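Local atomic coordinates of aminotransferase, class III (Deinococcus radiodurans, PDB entry 3I4J), a protein that probably acts as a pyridoxal phosphate-dependent transaminase, moving amino groups between substrates as other class III aminotransferases do. Residues Q328-F340 with V414-E426. The protein carries 1 engineered substitution. Numbering follows the deposited sequence.
Sequences QLLAGLQALQARF and VDGLLALLAGALE. Engineered in segment 414-426: Gly416 (natural residue Glu).
Leu418 and Leu329 meet methyl to methyl where helices 318-339 and 411-428 run in roughly the same direction. The axes of the two segments cross at -26° and come within 9.9 Å. Leu329 CD1 lies 3.4 Å from Leu418 CD2, tighter than usual for two carbons. Leu329 CG stands anti to the backbone N (chi1 -173°), and this brings the end of a side chain that starts off along the flank closer to 414-426. Leu418 also lies against the backbone of Gly332, its CD1 3.8 Å from Gly332 CA. A CB on that glycine would run into Leu418 CD1, so the close fit depends on its absence. One turn further on, Leu336 inserts as a knob among Leu418, Leu421, Ala422 and Leu425.

Phe340 closes the apolar seam. Leu425 CB sits 3.7 Å from the centroid of its ring, almost on the ring normal, in a CH-pi contact. Arg339 CG packs on the opposite face, toward the rim, so the ring lies between the two. Replacing Phe340 with an alanine would probably open a gap over Leu425 and leave the Arg339 side chain freer to turn. At this end Arg339 NH2 pairs with Glu426 OE1 in a salt bridge. The 2.5 Å separation is unusually short and its hydrogen-bond geometry is weak, so the exact length is doubtful.

At the other end the Gln328 amide packs on Val414. Its NE2 makes a weak bond to Asp415 OD1, and a water bridges the same two atoms. Arg325 and the carbonyl of Ala411 also bind this amide.

The pair belongs to the C-terminal part of the class III aminotransferase fold. Leu329 and Leu333 rest on Leu353 of strand 352-357, and Leu333 also touches Val346 of strand 343-349. Leu425 reaches Ile375 of helix 372-382.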
loop_
_atom_site.group_PDB
_atom_site.type_symbol
_atom_site.label_atom_id
_atom_site.label_comp_id
_atom_site.label_asym_id
_atom_site.label_seq_id
_atom_site.Cartn_x
_atom_site.Cartn_y
_atom_site.Cartn_z
ATOM N N GLN C 328 -3.969 30.637 14.614
ATOM C CA GLN C 328 -3.215 31.719 13.991
ATOM C C GLN C 328 -3.412 31.736 12.478
ATOM O O GLN C 328 -3.672 32.782 11.888
ATOM C CB GLN C 328 -1.719 31.578 14.300
ATOM C CG GLN C 328 -0.853 32.592 13.562
ATOM C CD GLN C 328 0.630 32.316 13.698
ATOM O OE1 GLN C 328 1.037 31.251 14.165
ATOM N NE2 GLN C 328 1.447 33.270 13.273
ATOM N N LEU C 329 -3.288 30.573 11.846
ATOM C CA LEU C 329 -3.447 30.503 10.399
ATOM C C LEU C 329 -4.875 30.853 9.977
ATOM O O LEU C 329 -5.073 31.581 9.006
ATOM C CB LEU C 329 -3.046 29.110 9.895
ATOM C CG LEU C 329 -2.969 28.855 8.383
ATOM C CD1 LEU C 329 -2.276 30.011 7.673
ATOM C CD2 LEU C 329 -2.205 27.552 8.147
ATOM N N LEU C 330 -5.866 30.355 10.708
ATOM C CA LEU C 330 -7.259 30.653 10.379
ATOM C C LEU C 330 -7.506 32.160 10.460
ATOM O O LEU C 330 -8.163 32.735 9.595
ATOM C CB LEU C 330 -8.212 29.928 11.339
ATOM C CG LEU C 330 -9.697 30.292 11.189
ATOM C CD1 LEU C 330 -10.163 30.017 9.761
ATOM C CD2 LEU C 330 -10.525 29.486 12.189
ATOM N N ALA C 331 -6.972 32.795 11.503
ATOM C CA ALA C 331 -7.140 34.233 11.687
ATOM C C ALA C 331 -6.518 34.966 10.504
ATOM O O ALA C 331 -7.050 35.973 10.034
ATOM C CB ALA C 331 -6.482 34.676 12.992
ATOM N N GLY C 332 -5.390 34.448 10.025
ATOM C CA GLY C 332 -4.713 35.057 8.897
ATOM C C GLY C 332 -5.519 34.964 7.615
ATOM O O GLY C 332 -5.567 35.915 6.831
ATOM N N LEU C 333 -6.150 33.816 7.392
ATOM C CA LEU C 333 -6.966 33.624 6.197
ATOM C C LEU C 333 -8.192 34.532 6.256
ATOM O O LEU C 333 -8.630 35.072 5.237
ATOM C CB LEU C 333 -7.406 32.164 6.083
ATOM C CG LEU C 333 -6.301 31.109 5.930
ATOM C CD1 LEU C 333 -6.921 29.715 5.989
ATOM C CD2 LEU C 333 -5.560 31.318 4.612
ATOM N N GLN C 334 -8.750 34.697 7.452
ATOM C CA GLN C 334 -9.919 35.551 7.618
ATOM C C GLN C 334 -9.520 37.004 7.362
ATOM O O GLN C 334 -10.292 37.781 6.799
ATOM C CB GLN C 334 -10.507 35.375 9.029
ATOM C CG GLN C 334 -10.987 33.941 9.302
ATOM C CD GLN C 334 -11.433 33.704 10.740
ATOM O OE1 GLN C 334 -10.805 34.181 11.683
ATOM N NE2 GLN C 334 -12.510 32.942 10.910
ATOM N N ALA C 335 -8.301 37.361 7.754
ATOM C CA ALA C 335 -7.806 38.718 7.550
ATOM C C ALA C 335 -7.610 39.003 6.061
ATOM O O ALA C 335 -7.793 40.135 5.607
ATOM C CB ALA C 335 -6.496 38.911 8.301
ATOM N N LEU C 336 -7.246 37.975 5.300
ATOM C CA LEU C 336 -7.030 38.131 3.863
ATOM C C LEU C 336 -8.316 38.357 3.069
ATOM O O LEU C 336 -8.275 38.905 1.970
ATOM C CB LEU C 336 -6.294 36.910 3.297
ATOM C CG LEU C 336 -4.792 36.806 3.580
ATOM C CD1 LEU C 336 -4.271 35.455 3.113
ATOM C CD2 LEU C 336 -4.061 37.939 2.873
ATOM N N GLN C 337 -9.456 37.941 3.618
ATOM C CA GLN C 337 -10.729 38.107 2.914
ATOM C C GLN C 337 -11.066 39.562 2.601
ATOM O O GLN C 337 -11.714 39.850 1.595
ATOM C CB GLN C 337 -11.885 37.508 3.719
ATOM C CG GLN C 337 -11.810 36.016 3.951
ATOM C CD GLN C 337 -13.103 35.473 4.533
ATOM O OE1 GLN C 337 -14.062 35.200 3.808
ATOM N NE2 GLN C 337 -13.142 35.335 5.849
ATOM N N ALA C 338 -10.641 40.473 3.469
ATOM C CA ALA C 338 -10.904 41.895 3.276
ATOM C C ALA C 338 -10.272 42.370 1.976
ATOM O O ALA C 338 -10.867 43.136 1.217
ATOM C CB ALA C 338 -10.342 42.690 4.448
ATOM N N ARG C 339 -9.056 41.900 1.733
ATOM C CA ARG C 339 -8.303 42.254 0.542
ATOM C C ARG C 339 -8.762 41.420 -0.650
ATOM O O ARG C 339 -8.773 41.892 -1.792
ATOM C CB ARG C 339 -6.815 42.027 0.832
ATOM C CG ARG C 339 -5.843 42.267 -0.306
ATOM C CD ARG C 339 -4.437 42.323 0.286
ATOM N NE ARG C 339 -3.368 42.021 -0.660
ATOM C CZ ARG C 339 -3.146 42.679 -1.793
ATOM N NH1 ARG C 339 -3.928 43.692 -2.148
ATOM N NH2 ARG C 339 -2.124 42.329 -2.562
ATOM N N PHE C 340 -9.156 40.179 -0.379
ATOM C CA PHE C 340 -9.602 39.277 -1.434
ATOM C C PHE C 340 -10.983 38.703 -1.154
ATOM O O PHE C 340 -11.116 37.558 -0.716
ATOM C CB PHE C 340 -8.591 38.145 -1.600
ATOM C CG PHE C 340 -7.215 38.623 -1.955
ATOM C CD1 PHE C 340 -6.941 39.104 -3.231
ATOM C CD2 PHE C 340 -6.207 38.645 -0.999
ATOM C CE1 PHE C 340 -5.680 39.604 -3.550
ATOM C CE2 PHE C 340 -4.941 39.145 -1.307
ATOM C CZ PHE C 340 -4.680 39.624 -2.584
ATOM N N VAL C 414 4.141 30.378 9.957
ATOM C CA VAL C 414 2.729 30.502 9.605
ATOM C C VAL C 414 2.541 31.862 8.918
ATOM O O VAL C 414 1.819 31.977 7.928
ATOM C CB VAL C 414 1.804 30.417 10.853
ATOM C CG1 VAL C 414 0.391 30.877 10.492
ATOM C CG2 VAL C 414 1.745 28.989 11.363
ATOM N N ASP C 415 3.207 32.893 9.431
ATOM C CA ASP C 415 3.092 34.212 8.817
ATOM C C ASP C 415 3.713 34.202 7.423
ATOM O O ASP C 415 3.213 34.858 6.511
ATOM C CB ASP C 415 3.759 35.285 9.685
ATOM C CG ASP C 415 2.965 35.594 10.939
ATOM O OD1 ASP C 415 1.717 35.607 10.864
ATOM O OD2 ASP C 415 3.582 35.834 11.996
ATOM N N GLY C 416 4.800 33.451 7.260
ATOM C CA GLY C 416 5.444 33.365 5.959
ATOM C C GLY C 416 4.532 32.690 4.952
ATOM O O GLY C 416 4.448 33.090 3.789
ATOM N N LEU C 417 3.842 31.651 5.403
ATOM C CA LEU C 417 2.911 30.923 4.548
ATOM C C LEU C 417 1.822 31.892 4.084
ATOM O O LEU C 417 1.477 31.940 2.905
ATOM C CB LEU C 417 2.299 29.755 5.328
ATOM C CG LEU C 417 1.298 28.818 4.646
ATOM C CD1 LEU C 417 1.149 27.554 5.489
ATOM C CD2 LEU C 417 -0.043 29.510 4.475
ATOM N N LEU C 418 1.294 32.671 5.025
ATOM C CA LEU C 418 0.250 33.645 4.716
ATOM C C LEU C 418 0.735 34.691 3.708
ATOM O O LEU C 418 -0.008 35.083 2.808
ATOM C CB LEU C 418 -0.226 34.329 6.005
ATOM C CG LEU C 418 -1.018 33.439 6.973
ATOM C CD1 LEU C 418 -1.095 34.092 8.336
ATOM C CD2 LEU C 418 -2.417 33.191 6.423
ATOM N N ALA C 419 1.982 35.132 3.851
ATOM C CA ALA C 419 2.546 36.123 2.939
ATOM C C ALA C 419 2.646 35.552 1.530
ATOM O O ALA C 419 2.343 36.230 0.547
ATOM C CB ALA C 419 3.922 36.559 3.428
ATOM N N LEU C 420 3.070 34.296 1.433
ATOM C CA LEU C 420 3.196 33.641 0.137
ATOM C C LEU C 420 1.825 33.472 -0.509
ATOM O O LEU C 420 1.660 33.673 -1.714
ATOM C CB LEU C 420 3.868 32.275 0.301
ATOM C CG LEU C 420 5.301 32.301 0.848
ATOM C CD1 LEU C 420 5.779 30.877 1.077
ATOM C CD2 LEU C 420 6.227 33.036 -0.123
ATOM N N LEU C 421 0.838 33.098 0.297
ATOM C CA LEU C 421 -0.511 32.902 -0.207
ATOM C C LEU C 421 -1.085 34.224 -0.711
ATOM O O LEU C 421 -1.733 34.268 -1.755
ATOM C CB LEU C 421 -1.414 32.332 0.892
ATOM C CG LEU C 421 -2.818 31.951 0.430
ATOM C CD1 LEU C 421 -2.727 30.797 -0.556
ATOM C CD2 LEU C 421 -3.671 31.553 1.630
ATOM N N ALA C 422 -0.839 35.297 0.036
ATOM C CA ALA C 422 -1.323 36.620 -0.342
ATOM C C ALA C 422 -0.741 37.000 -1.700
ATOM O O ALA C 422 -1.417 37.607 -2.529
ATOM C CB ALA C 422 -0.927 37.645 0.714
ATOM N N GLY C 423 0.515 36.629 -1.927
ATOM C CA GLY C 423 1.149 36.931 -3.197
ATOM C C GLY C 423 0.491 36.187 -4.342
ATOM O O GLY C 423 0.280 36.749 -5.419
ATOM N N ALA C 424 0.171 34.915 -4.111
ATOM C CA ALA C 424 -0.476 34.084 -5.120
ATOM C C ALA C 424 -1.854 34.644 -5.451
ATOM O O ALA C 424 -2.244 34.718 -6.619
ATOM C CB ALA C 424 -0.604 32.645 -4.614
ATOM N N LEU C 425 -2.593 35.032 -4.416
ATOM C CA LEU C 425 -3.925 35.597 -4.607
ATOM C C LEU C 425 -3.813 36.896 -5.399
ATOM O O LEU C 425 -4.655 37.190 -6.247
ATOM C CB LEU C 425 -4.590 35.858 -3.253
ATOM C CG LEU C 425 -5.001 34.615 -2.456
ATOM C CD1 LEU C 425 -5.434 35.010 -1.049
ATOM C CD2 LEU C 425 -6.127 33.899 -3.185
ATOM N N GLU C 426 -2.766 37.667 -5.119
ATOM C CA GLU C 426 -2.534 38.926 -5.815
ATOM C C GLU C 426 -2.241 38.674 -7.296
ATOM O O GLU C 426 -2.761 39.371 -8.166
ATOM C CB GLU C 426 -1.360 39.672 -5.172
ATOM C CG GLU C 426 -0.866 40.893 -5.948
ATOM C CD GLU C 426 -1.918 41.976 -6.084
ATOM O OE1 GLU C 426 -2.479 42.398 -5.051
ATOM O OE2 GLU C 426 -2.183 42.412 -7.226
HETATM O O HOH W 1 -0.102 35.889 12.758
#